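Local atomic coordinates of fatty acid CoA ligase (Marinactinospora thermotolerans, PDB entry 6SQ8), a protein that binds adenosine monophosphate and 1-ethanoyl-9H-pyrido[3,4-b]indole-3-carboxylic acid, as a member of the ANL superfamily of AMP-binding enzymes. Residues G15-T20 / G217-L222; H33-L38 / A63-L68; G52-H57 / A96-L101; G74-G79 / E153-V158; V102-V107 / L124-T129. All blocks are in the same frame, centred on the assembly; numbering follows the deposited sequence.

Interactions 2 to 5 are buried, whereas interaction 1 is partly buried and belongs to a different group of strands. Interactions 3 and 5 share strand 98-103 and tie it to its two neighbours, 52-56 and 122-125, in a parallel five-strand sheet. Interaction 4 joins strand 76-79, at one border of that sheet, to strand 155-160 of a small antiparallel sheet. Interaction 2 packs two helices by apolar contact alone. Its helix 61-72 also meets side chains of interaction 1 on one side and strand residues of interactions 3, 4 and 5. The four strand contacts rest on backbone hydrogen bonds; water bridges supplement interactions 1 and 4, and exposed prolines border interaction 5.

Interaction 1. Residues G15-T20 / G217-L222; sequences GEVAVT and GGTVVL
Val17 O is the best-held polar atom, gripped by two donors: the hydroxyl of Thr219 and a bridging water. Thr219 OG1 donates to Val17 O at 2.8 Å, arriving above the carbonyl plane, 38° out of it. Water 1 gives its second hydrogen to Gly217 O, linking the start of strand 17-20 to the turn before strand 219-222. The threonine is set for this by its first torsion (chi1 -52°), which puts OG1 beside its own backbone N and swings CG2 anti to that N. The methyl thus touches both Val17 and Thr20, with CG2 of Thr219 4.1 Å from CG1 of Val17 and 3.6 Å from OG1 of Thr20. Beyond it the backbones run nearly parallel. Val220 N donates to Ala18 O at 2.8 Å, in the carbonyl plane, and Val220 O takes Thr20 N at 2.9 Å, nearly along the C=O axis. Leu222 N closes the ladder on Thr20 O at 3.0 Å, the straightest of the three, with 164° at the hydrogen. Val19 and Val220 lie on one face of the strand pair, where CG1 of Val19 also crosses obliquely to CD1 of Leu222, 3.9 Å away; all three side chains rest on Ile64 of helix 61-72. Thr20 and Val221 occupy the other face and touch Glu238. Gly217, at positive phi, ends helix 205-215 in a Schellman motif. Ala18 and Val19 both face Val26; the arrangement is a parallel strand pair, one of whose strands carries a classic beta bulge toward strand 25-27.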
# COMPACT_ATOMS: atom_id res chain seq x y z
N GLY A 15 -20.32 14.10 2.08
CA GLY A 15 -21.00 15.16 1.29
C GLY A 15 -22.24 14.65 0.57
O GLY A 15 -22.76 13.60 0.92
N GLU A 16 -22.70 15.41 -0.44
CA GLU A 16 -23.94 15.15 -1.18
C GLU A 16 -23.89 13.74 -1.79
O GLU A 16 -24.78 12.92 -1.54
CB GLU A 16 -24.17 16.18 -2.29
CG GLU A 16 -24.73 17.50 -1.81
CD GLU A 16 -26.19 17.43 -1.39
OE1 GLU A 16 -26.94 16.61 -1.99
OE2 GLU A 16 -26.58 18.19 -0.46
N VAL A 17 -22.82 13.47 -2.57
CA VAL A 17 -22.62 12.16 -3.22
C VAL A 17 -21.35 11.49 -2.68
O VAL A 17 -20.25 12.04 -2.76
CB VAL A 17 -22.57 12.29 -4.75
CG1 VAL A 17 -22.39 10.95 -5.44
CG2 VAL A 17 -23.82 12.98 -5.30
N ALA A 18 -21.51 10.27 -2.15
CA ALA A 18 -20.45 9.61 -1.40
C ALA A 18 -19.67 8.63 -2.28
O ALA A 18 -18.45 8.63 -2.24
CB ALA A 18 -21.03 8.93 -0.19
N VAL A 19 -20.37 7.79 -3.06
CA VAL A 19 -19.74 6.76 -3.89
C VAL A 19 -20.37 6.76 -5.29
O VAL A 19 -21.52 7.04 -5.43
CB VAL A 19 -19.86 5.38 -3.23
CG1 VAL A 19 -18.88 4.39 -3.84
CG2 VAL A 19 -19.69 5.45 -1.72
N THR A 20 -19.57 6.43 -6.31
CA THR A 20 -20.02 6.12 -7.67
C THR A 20 -19.29 4.87 -8.15
O THR A 20 -18.15 4.63 -7.76
CB THR A 20 -19.74 7.26 -8.66
OG1 THR A 20 -20.06 8.51 -8.06
CG2 THR A 20 -20.53 7.15 -9.95
N GLY A 217 -15.07 15.46 2.21
CA GLY A 217 -16.28 15.92 1.56
C GLY A 217 -16.38 15.49 0.11
O GLY A 217 -17.23 15.98 -0.63
N GLY A 218 -15.54 14.54 -0.27
CA GLY A 218 -15.44 14.08 -1.65
C GLY A 218 -16.28 12.86 -1.95
O GLY A 218 -17.07 12.41 -1.12
N THR A 219 -16.08 12.35 -3.16
CA THR A 219 -16.76 11.18 -3.69
C THR A 219 -15.74 10.09 -4.02
O THR A 219 -14.80 10.33 -4.76
CB THR A 219 -17.53 11.55 -4.96
OG1 THR A 219 -18.34 12.68 -4.65
CG2 THR A 219 -18.36 10.41 -5.50
N VAL A 220 -15.94 8.89 -3.48
CA VAL A 220 -15.16 7.72 -3.84
C VAL A 220 -15.73 7.16 -5.13
O VAL A 220 -16.94 7.07 -5.27
CB VAL A 220 -15.20 6.64 -2.73
CG1 VAL A 220 -14.51 5.36 -3.18
CG2 VAL A 220 -14.60 7.15 -1.43
N VAL A 221 -14.85 6.79 -6.06
CA VAL A 221 -15.21 6.13 -7.31
C VAL A 221 -14.55 4.75 -7.29
O VAL A 221 -13.34 4.69 -7.28
CB VAL A 221 -14.73 6.94 -8.54
CG1 VAL A 221 -15.15 6.28 -9.83
CG2 VAL A 221 -15.22 8.38 -8.51
N LEU A 222 -15.36 3.68 -7.28
CA LEU A 222 -14.86 2.31 -7.07
C LEU A 222 -14.72 1.56 -8.39
O LEU A 222 -15.60 1.61 -9.23
CB LEU A 222 -15.84 1.53 -6.20
CG LEU A 222 -15.78 1.80 -4.70
CD1 LEU A 222 -16.89 1.03 -4.03
CD2 LEU A 222 -14.42 1.46 -4.12
O HOH W 1 -19.68 14.91 -2.06

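Interaction 2. Residues H33-L38 / A63-L68; sequences HQVRLL and AIALRL
Helices 28-44 and 61-72, which flank the parallel sheet containing strand 52-56, cross here with short-segment axes 8.5 Å apart at -53°. The interface is wholly apolar and centres on Ala65, whose small CB points at the other helix and lets the backbones come close. CD1 of Leu38 meets that methyl from one side, 3.8 Å from Ala65 CB, and CG2 of Val35 from another, at 4.0 Å. The CB of Gln34 adds a third touch at 4.1 Å from Ala65 CB. Leu38 has CG anti to its carbonyl carbon (chi1 -69°), which sends CD1 over the helix surface until it also lies 3.8 Å from Leu66 N. Val35 places CG1 anti to its backbone N; the other branch, CG2, also meets CD2 of Leu68 at 4.2 Å. Beyond the pair, Met11 of helix 5-13 covers both Val35 and Leu68, while Leu38 also packs on Ile135. Every touching residue is buried. A steep negative crossing with side chains set around a small residue is consistent with ridges-into-grooves packing of two helices on the sheet of an alpha/beta domain.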
# COMPACT_ATOMS: atom_id res chain seq x y z
N HIS A 33 -27.01 6.27 6.25
CA HIS A 33 -28.06 5.34 6.62
C HIS A 33 -27.49 3.91 6.77
O HIS A 33 -27.79 3.22 7.75
CB HIS A 33 -29.23 5.42 5.61
CG HIS A 33 -30.32 4.44 5.90
ND1 HIS A 33 -30.27 3.11 5.47
CD2 HIS A 33 -31.47 4.56 6.60
CE1 HIS A 33 -31.35 2.48 5.89
NE2 HIS A 33 -32.10 3.34 6.59
N GLN A 34 -26.65 3.48 5.82
CA GLN A 34 -26.10 2.12 5.82
C GLN A 34 -25.15 1.91 7.00
O GLN A 34 -25.06 0.81 7.53
CB GLN A 34 -25.42 1.81 4.49
CG GLN A 34 -26.27 0.88 3.65
CD GLN A 34 -26.03 -0.58 3.94
OE1 GLN A 34 -24.99 -0.97 4.47
NE2 GLN A 34 -26.99 -1.41 3.57
N VAL A 35 -24.43 2.96 7.39
CA VAL A 35 -23.51 2.85 8.50
C VAL A 35 -24.33 2.61 9.77
O VAL A 35 -23.98 1.74 10.59
CB VAL A 35 -22.61 4.09 8.63
CG1 VAL A 35 -21.73 4.01 9.88
CG2 VAL A 35 -21.75 4.29 7.39
N ARG A 36 -25.40 3.39 9.92
CA ARG A 36 -26.28 3.31 11.09
C ARG A 36 -26.85 1.89 11.19
O ARG A 36 -26.79 1.25 12.26
CB ARG A 36 -27.43 4.32 10.97
CG ARG A 36 -27.04 5.79 10.98
CD ARG A 36 -28.29 6.64 10.92
NE ARG A 36 -28.02 7.94 10.34
CZ ARG A 36 -28.68 8.47 9.32
NH1 ARG A 36 -29.66 7.78 8.76
NH2 ARG A 36 -28.40 9.70 8.90
N LEU A 37 -27.36 1.41 10.06
CA LEU A 37 -27.95 0.09 9.92
C LEU A 37 -26.96 -0.99 10.36
O LEU A 37 -27.25 -1.80 11.23
CB LEU A 37 -28.37 -0.09 8.46
CG LEU A 37 -29.35 -1.24 8.20
CD1 LEU A 37 -30.32 -0.85 7.08
CD2 LEU A 37 -28.63 -2.54 7.87
N LEU A 38 -25.78 -1.00 9.73
CA LEU A 38 -24.78 -2.02 9.97
C LEU A 38 -24.26 -1.91 11.40
O LEU A 38 -23.97 -2.94 12.03
CB LEU A 38 -23.63 -1.81 8.98
CG LEU A 38 -23.94 -2.11 7.52
CD1 LEU A 38 -22.78 -1.72 6.65
CD2 LEU A 38 -24.20 -3.57 7.34
N ALA A 63 -19.03 -2.06 1.53
CA ALA A 63 -17.84 -2.43 2.29
C ALA A 63 -17.19 -1.19 2.92
O ALA A 63 -16.48 -1.30 3.93
CB ALA A 63 -16.87 -3.18 1.41
N ILE A 64 -17.41 -0.03 2.29
CA ILE A 64 -16.97 1.27 2.79
C ILE A 64 -17.71 1.56 4.11
O ILE A 64 -17.07 1.95 5.13
CB ILE A 64 -17.19 2.38 1.73
CG1 ILE A 64 -16.27 2.20 0.53
CG2 ILE A 64 -17.03 3.76 2.34
CD1 ILE A 64 -16.46 3.23 -0.55
N ALA A 65 -19.04 1.37 4.07
CA ALA A 65 -19.95 1.52 5.21
C ALA A 65 -19.56 0.55 6.32
O ALA A 65 -19.61 0.91 7.50
CB ALA A 65 -21.37 1.31 4.77
N LEU A 66 -19.20 -0.68 5.95
CA LEU A 66 -18.96 -1.72 6.94
C LEU A 66 -17.76 -1.32 7.81
O LEU A 66 -17.81 -1.47 9.02
CB LEU A 66 -18.72 -3.08 6.26
CG LEU A 66 -18.32 -4.23 7.19
CD1 LEU A 66 -19.40 -4.47 8.22
CD2 LEU A 66 -18.04 -5.51 6.42
N ARG A 67 -16.69 -0.83 7.18
CA ARG A 67 -15.45 -0.51 7.91
C ARG A 67 -15.77 0.59 8.93
O ARG A 67 -15.37 0.52 10.10
CB ARG A 67 -14.35 -0.07 6.95
CG ARG A 67 -12.98 0.18 7.58
CD ARG A 67 -12.12 1.05 6.67
NE ARG A 67 -10.67 0.89 6.81
CZ ARG A 67 -9.90 0.22 5.95
NH1 ARG A 67 -10.46 -0.54 5.03
NH2 ARG A 67 -8.58 0.32 6.03
N LEU A 68 -16.51 1.59 8.46
CA LEU A 68 -16.85 2.76 9.21
C LEU A 68 -17.74 2.34 10.39
O LEU A 68 -17.58 2.83 11.50
CB LEU A 68 -17.54 3.73 8.25
CG LEU A 68 -17.63 5.19 8.70
CD1 LEU A 68 -16.36 5.63 9.41
CD2 LEU A 68 -17.91 6.08 7.50

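Interaction 3. Residues G52-H57 / A96-L101; sequences GVACLH and ADSAAL
Leu101 lays its CD1 against the methyl of Ala54, 4.0 Å from Ala54 CB, on the face of the sheet where Ser98 also points. Its CG stands anti to the backbone N (chi1 171°), a torsion that brings CD1 toward the neighbouring strand, so CD1 also comes 3.8 Å from Ala54 O. On the opposite face CG1 of Val53 and the CB of Ala100 make a looser apolar touch at 4.3 Å. The polar frame is all backbone, and it starts at glycine. Gly52 N donates to Asp97 O at 3.0 Å, nearly straight at the hydrogen (169°) but coming from above the carbonyl plane. Gly52 O in turn takes Ala99 N at 2.7 Å, in the plane of its carbonyl, so this one glycine is held through both its N and its O. The chain then turns a corner at Ala99, and the ladder resumes where Ala54 N donates to Ala100 O at 3.1 Å, again from above the plane. Asp97, at positive phi, closes helix 86-95 in a Schellman motif; the hydroxyl of Ser98 is tied back to Ile93 O in that helix, with OG beside its own backbone N (chi1 -37°). Further out Leu101 rests on Leu115 of helix 108-117, and Val53 on Val70 of helix 61-72. A helix thus ends, turns and leads through a corner into a strand beside an inner partner, the pattern of an open parallel alpha/beta sheet.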
# COMPACT_ATOMS: atom_id res chain seq x y z
N GLY A 52 -12.04 -7.61 17.40
CA GLY A 52 -11.94 -7.37 15.97
C GLY A 52 -13.16 -7.87 15.22
O GLY A 52 -13.81 -8.82 15.64
N VAL A 53 -13.48 -7.22 14.10
CA VAL A 53 -14.46 -7.71 13.13
C VAL A 53 -13.74 -7.99 11.81
O VAL A 53 -13.34 -7.07 11.11
CB VAL A 53 -15.61 -6.71 12.92
CG1 VAL A 53 -16.61 -7.24 11.92
CG2 VAL A 53 -16.30 -6.36 14.23
N ALA A 54 -13.56 -9.28 11.49
CA ALA A 54 -12.94 -9.71 10.24
C ALA A 54 -13.93 -9.49 9.09
O ALA A 54 -15.08 -9.89 9.17
CB ALA A 54 -12.53 -11.16 10.33
N CYS A 55 -13.46 -8.86 8.01
CA CYS A 55 -14.31 -8.47 6.93
C CYS A 55 -13.73 -8.95 5.61
O CYS A 55 -12.57 -8.67 5.27
CB CYS A 55 -14.49 -6.97 6.91
SG CYS A 55 -15.29 -6.34 8.41
N LEU A 56 -14.56 -9.70 4.87
CA LEU A 56 -14.23 -10.31 3.59
C LEU A 56 -15.19 -9.77 2.53
O LEU A 56 -16.39 -10.06 2.55
CB LEU A 56 -14.38 -11.82 3.75
CG LEU A 56 -13.92 -12.67 2.57
CD1 LEU A 56 -12.41 -12.63 2.39
CD2 LEU A 56 -14.37 -14.11 2.77
N HIS A 57 -14.67 -8.95 1.61
CA HIS A 57 -15.51 -8.26 0.65
C HIS A 57 -14.71 -7.89 -0.59
O HIS A 57 -13.50 -7.94 -0.60
CB HIS A 57 -16.10 -6.99 1.27
CG HIS A 57 -15.06 -6.09 1.84
ND1 HIS A 57 -14.88 -5.95 3.20
CD2 HIS A 57 -14.11 -5.33 1.24
CE1 HIS A 57 -13.89 -5.11 3.42
NE2 HIS A 57 -13.39 -4.74 2.24
N ALA A 96 -6.25 -11.92 15.50
CA ALA A 96 -6.75 -10.54 15.65
C ALA A 96 -7.83 -10.46 16.73
O ALA A 96 -8.34 -9.37 17.00
CB ALA A 96 -7.29 -10.05 14.33
N ASP A 97 -8.17 -11.61 17.33
CA ASP A 97 -9.22 -11.73 18.36
C ASP A 97 -10.56 -11.29 17.75
O ASP A 97 -11.24 -10.41 18.27
CB ASP A 97 -8.85 -10.98 19.65
CG ASP A 97 -7.69 -11.62 20.41
OD1 ASP A 97 -7.57 -12.87 20.40
OD2 ASP A 97 -6.90 -10.87 21.02
N SER A 98 -10.93 -11.94 16.65
CA SER A 98 -12.13 -11.60 15.88
C SER A 98 -13.38 -12.13 16.60
O SER A 98 -13.47 -13.31 16.90
CB SER A 98 -12.05 -12.14 14.46
OG SER A 98 -10.73 -12.06 13.95
N ALA A 99 -14.33 -11.23 16.84
CA ALA A 99 -15.61 -11.58 17.45
C ALA A 99 -16.67 -11.88 16.38
O ALA A 99 -17.80 -12.27 16.71
CB ALA A 99 -16.06 -10.46 18.33
N ALA A 100 -16.31 -11.71 15.10
CA ALA A 100 -17.23 -11.84 14.00
C ALA A 100 -16.47 -11.98 12.69
O ALA A 100 -15.34 -11.51 12.57
CB ALA A 100 -18.16 -10.65 13.97
N LEU A 101 -17.10 -12.65 11.73
CA LEU A 101 -16.71 -12.60 10.32
C LEU A 101 -17.89 -12.08 9.51
O LEU A 101 -18.90 -12.72 9.46
CB LEU A 101 -16.31 -14.00 9.86
CG LEU A 101 -16.09 -14.14 8.36
CD1 LEU A 101 -14.77 -13.49 7.93
CD2 LEU A 101 -16.12 -15.61 7.94

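Interaction 4. Residues G74-G79 / E153-V158; sequences GCHYVG and EGIAVV
Backbone hydrogen bonds form a single bridge, Tyr77 with Val157. Tyr77 N donates to Ala156 O at 3.0 Å from above the carbonyl plane, and Tyr77 O receives Val158 N at 3.0 Å within its plane. Ala156 O has a second donor, Gln71 NE2, so two bonds grip it. One water extends the ladder: water 2 accepts from Gly79 N and donates to Val158 O at 2.7 Å. Van der Waals packing is carried mainly by His76, whose CG sits in the crowded position between backbone N and carbonyl carbon (chi1 66°). The ring therefore lies alongside Val158, with CD2 3.4 Å from CG2 of Val158, and CB of His76 meets CG2 of Ile155 at 3.7 Å. Val78 CG2 touches Val158 CB at 4.2 Å. Polar side-chain bonds leave the segments: His76 ND1 pairs with His151 NE2, and His76 NE2 with Ala96 O. Ala156 and Val157 both face His173, a classic beta bulge in strand 155-160. The Val157 side chain is about 7 Å from the bound 1-ethanoyl-9H-pyrido[3,4-b]indole-3-carboxylic acid. Because a carbonyl oxygen can only accept, NE2 of His76 probably donates, and partners at both nitrogens would fix the rotation of this buried imidazole.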
# COMPACT_ATOMS: atom_id res chain seq x y z
N GLY A 74 -16.73 0.96 18.12
CA GLY A 74 -15.61 0.75 19.02
C GLY A 74 -14.89 -0.57 18.80
O GLY A 74 -14.14 -0.99 19.65
N CYS A 75 -15.05 -1.18 17.62
CA CYS A 75 -14.27 -2.38 17.25
C CYS A 75 -13.12 -2.02 16.31
O CYS A 75 -13.05 -0.90 15.79
CB CYS A 75 -15.18 -3.42 16.61
SG CYS A 75 -16.31 -4.18 17.80
N HIS A 76 -12.19 -2.96 16.11
CA HIS A 76 -11.11 -2.77 15.16
C HIS A 76 -11.34 -3.63 13.91
O HIS A 76 -11.53 -4.85 13.98
CB HIS A 76 -9.74 -2.99 15.82
CG HIS A 76 -9.43 -4.36 16.29
ND1 HIS A 76 -9.44 -4.70 17.64
CD2 HIS A 76 -9.02 -5.46 15.63
CE1 HIS A 76 -9.08 -5.96 17.78
NE2 HIS A 76 -8.82 -6.46 16.56
N TYR A 77 -11.31 -2.96 12.76
CA TYR A 77 -11.47 -3.56 11.45
C TYR A 77 -10.26 -4.43 11.09
O TYR A 77 -9.11 -4.01 11.22
CB TYR A 77 -11.62 -2.45 10.42
CG TYR A 77 -11.66 -2.91 8.99
CD1 TYR A 77 -12.85 -3.33 8.41
CD2 TYR A 77 -10.53 -2.88 8.19
CE1 TYR A 77 -12.91 -3.72 7.08
CE2 TYR A 77 -10.57 -3.28 6.87
CZ TYR A 77 -11.77 -3.70 6.31
OH TYR A 77 -11.82 -4.07 5.00
N VAL A 78 -10.55 -5.65 10.63
CA VAL A 78 -9.55 -6.59 10.12
C VAL A 78 -9.94 -6.97 8.69
O VAL A 78 -10.71 -7.90 8.48
CB VAL A 78 -9.44 -7.83 11.03
CG1 VAL A 78 -8.46 -8.85 10.47
CG2 VAL A 78 -9.08 -7.46 12.46
N GLY A 79 -9.42 -6.22 7.71
CA GLY A 79 -9.69 -6.43 6.30
C GLY A 79 -8.94 -7.64 5.76
O GLY A 79 -7.71 -7.65 5.70
N GLU A 153 -8.65 0.17 23.86
CA GLU A 153 -7.23 0.49 23.61
C GLU A 153 -7.08 1.36 22.35
O GLU A 153 -5.97 1.53 21.87
CB GLU A 153 -6.36 -0.77 23.59
CG GLU A 153 -7.05 -2.06 23.18
CD GLU A 153 -6.71 -3.24 24.06
OE1 GLU A 153 -7.41 -3.39 25.06
OE2 GLU A 153 -5.75 -4.00 23.74
N GLY A 154 -8.18 1.95 21.87
CA GLY A 154 -8.14 3.02 20.85
C GLY A 154 -7.73 2.56 19.45
O GLY A 154 -7.29 3.37 18.63
N ILE A 155 -7.89 1.26 19.16
CA ILE A 155 -7.46 0.67 17.90
C ILE A 155 -8.59 0.75 16.87
O ILE A 155 -9.75 0.43 17.16
CB ILE A 155 -6.98 -0.78 18.13
CG1 ILE A 155 -5.89 -0.82 19.20
CG2 ILE A 155 -6.52 -1.43 16.83
CD1 ILE A 155 -4.73 0.12 18.95
N ALA A 156 -8.23 1.21 15.66
CA ALA A 156 -9.16 1.39 14.55
C ALA A 156 -9.03 0.22 13.57
O ALA A 156 -10.03 -0.22 13.00
CB ALA A 156 -8.89 2.70 13.87
N VAL A 157 -7.79 -0.24 13.36
CA VAL A 157 -7.46 -1.22 12.33
C VAL A 157 -6.37 -2.16 12.86
O VAL A 157 -5.43 -1.71 13.52
CB VAL A 157 -6.96 -0.56 11.03
CG1 VAL A 157 -6.51 -1.60 10.02
CG2 VAL A 157 -8.00 0.38 10.43
N VAL A 158 -6.51 -3.45 12.53
CA VAL A 158 -5.40 -4.38 12.56
C VAL A 158 -5.28 -5.01 11.18
O VAL A 158 -6.25 -5.51 10.64
CB VAL A 158 -5.54 -5.44 13.66
CG1 VAL A 158 -4.32 -6.36 13.69
CG2 VAL A 158 -5.75 -4.81 15.03
O HOH W 2 -6.87 -4.68 8.16

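Interaction 5. Residues V102-V107 / L124-T129; sequences VFEPSV and LSLGPT
Leu124 opens the segment in parallel pairing with Val102: its O accepts Phe103 N at 3.1 Å in the carbonyl plane, and its CB lies 4.1 Å from CG2 of Val102. Ser125 presents its CB over one face of the Phe103 ring, a CH-pi contact 4.1 Å from the ring centroid and 17° off the normal. Its OG takes the crowded position between N and carbonyl carbon (chi1 75°) and donates to Gly127 O at 2.6 Å, bracing the following turn. Leu126, the centre of an inverse gamma turn, gives its N to Phe103 O at 2.9 Å, while CD1 packs on CG1 of Val102 and CD2 4.0 Å from CG of Glu104. CD of Pro105 packs on Leu126 O at 3.1 Å. The Glu104 carboxylate is bound elsewhere, to Thr60 OG1 and Ala58 N. Past Gly127, at positive phi, Thr129 returns tip to tip with the phenylalanine, its CG2 3.4 Å from CZ of Phe103. The crowded torsion of Phe103 (chi1 71°) sets the ring with Ser125 over one face and Thr129 at its tip. Helix 108-117 connects the strands, making this the parallel pair of a beta-alpha-beta unit, both strands breaking into loops at their C-terminal ends.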
# COMPACT_ATOMS: atom_id res chain seq x y z
N VAL A 102 -17.76 -10.89 8.93
CA VAL A 102 -18.74 -10.34 8.03
C VAL A 102 -18.22 -10.55 6.61
O VAL A 102 -17.06 -10.25 6.35
CB VAL A 102 -19.00 -8.85 8.31
CG1 VAL A 102 -20.06 -8.28 7.38
CG2 VAL A 102 -19.39 -8.63 9.76
N PHE A 103 -19.06 -11.10 5.72
CA PHE A 103 -18.63 -11.37 4.35
C PHE A 103 -19.75 -11.04 3.37
O PHE A 103 -20.90 -10.88 3.75
CB PHE A 103 -18.16 -12.82 4.21
CG PHE A 103 -19.25 -13.86 4.29
CD1 PHE A 103 -19.67 -14.36 5.50
CD2 PHE A 103 -19.84 -14.34 3.14
CE1 PHE A 103 -20.69 -15.29 5.57
CE2 PHE A 103 -20.85 -15.28 3.21
CZ PHE A 103 -21.27 -15.76 4.43
N GLU A 104 -19.37 -10.90 2.10
CA GLU A 104 -20.30 -10.60 1.01
C GLU A 104 -20.66 -11.90 0.29
O GLU A 104 -19.85 -12.82 0.25
CB GLU A 104 -19.70 -9.58 0.04
CG GLU A 104 -19.69 -8.16 0.55
CD GLU A 104 -19.14 -7.14 -0.44
OE1 GLU A 104 -18.22 -7.48 -1.22
OE2 GLU A 104 -19.65 -5.99 -0.43
N PRO A 105 -21.88 -12.02 -0.29
CA PRO A 105 -22.28 -13.21 -1.03
C PRO A 105 -21.24 -13.69 -2.04
O PRO A 105 -20.91 -14.87 -2.06
CB PRO A 105 -23.55 -12.76 -1.77
CG PRO A 105 -24.14 -11.70 -0.87
CD PRO A 105 -22.94 -11.00 -0.27
N SER A 106 -20.68 -12.76 -2.82
CA SER A 106 -19.77 -13.06 -3.92
C SER A 106 -18.55 -13.88 -3.47
O SER A 106 -17.89 -14.47 -4.30
CB SER A 106 -19.35 -11.81 -4.64
OG SER A 106 -18.43 -11.04 -3.86
N VAL A 107 -18.26 -13.93 -2.16
CA VAL A 107 -17.05 -14.61 -1.64
C VAL A 107 -17.43 -15.63 -0.56
O VAL A 107 -16.60 -15.99 0.27
CB VAL A 107 -16.01 -13.60 -1.12
CG1 VAL A 107 -15.45 -12.75 -2.26
CG2 VAL A 107 -16.58 -12.70 -0.02
N LEU A 124 -21.82 -13.19 9.98
CA LEU A 124 -22.79 -12.29 9.36
C LEU A 124 -22.45 -12.05 7.89
O LEU A 124 -21.30 -12.22 7.47
CB LEU A 124 -22.79 -10.97 10.13
CG LEU A 124 -22.96 -11.10 11.64
CD1 LEU A 124 -22.73 -9.77 12.34
CD2 LEU A 124 -24.34 -11.61 11.99
N SER A 125 -23.45 -11.66 7.10
CA SER A 125 -23.27 -11.50 5.66
C SER A 125 -24.01 -10.25 5.18
O SER A 125 -25.07 -9.91 5.69
CB SER A 125 -23.72 -12.73 4.92
OG SER A 125 -25.13 -12.80 4.86
N LEU A 126 -23.42 -9.58 4.19
CA LEU A 126 -24.01 -8.41 3.56
C LEU A 126 -24.94 -8.89 2.44
O LEU A 126 -24.58 -8.92 1.27
CB LEU A 126 -22.88 -7.54 3.01
CG LEU A 126 -22.48 -6.34 3.87
CD1 LEU A 126 -22.39 -6.70 5.34
CD2 LEU A 126 -21.16 -5.76 3.36
N GLY A 127 -26.16 -9.27 2.85
CA GLY A 127 -27.17 -9.81 1.95
C GLY A 127 -27.39 -11.30 2.19
O GLY A 127 -26.58 -11.92 2.87
N PRO A 128 -28.46 -11.90 1.63
CA PRO A 128 -28.86 -13.27 1.96
C PRO A 128 -27.77 -14.28 1.58
O PRO A 128 -27.19 -14.16 0.50
CB PRO A 128 -30.11 -13.52 1.11
CG PRO A 128 -30.62 -12.14 0.77
CD PRO A 128 -29.37 -11.29 0.64
N THR A 129 -27.52 -15.25 2.46
CA THR A 129 -26.49 -16.23 2.23
C THR A 129 -26.73 -17.48 3.10
O THR A 129 -27.44 -17.42 4.12
CB THR A 129 -25.10 -15.61 2.44
OG1 THR A 129 -24.18 -16.20 1.52
CG2 THR A 129 -24.61 -15.76 3.86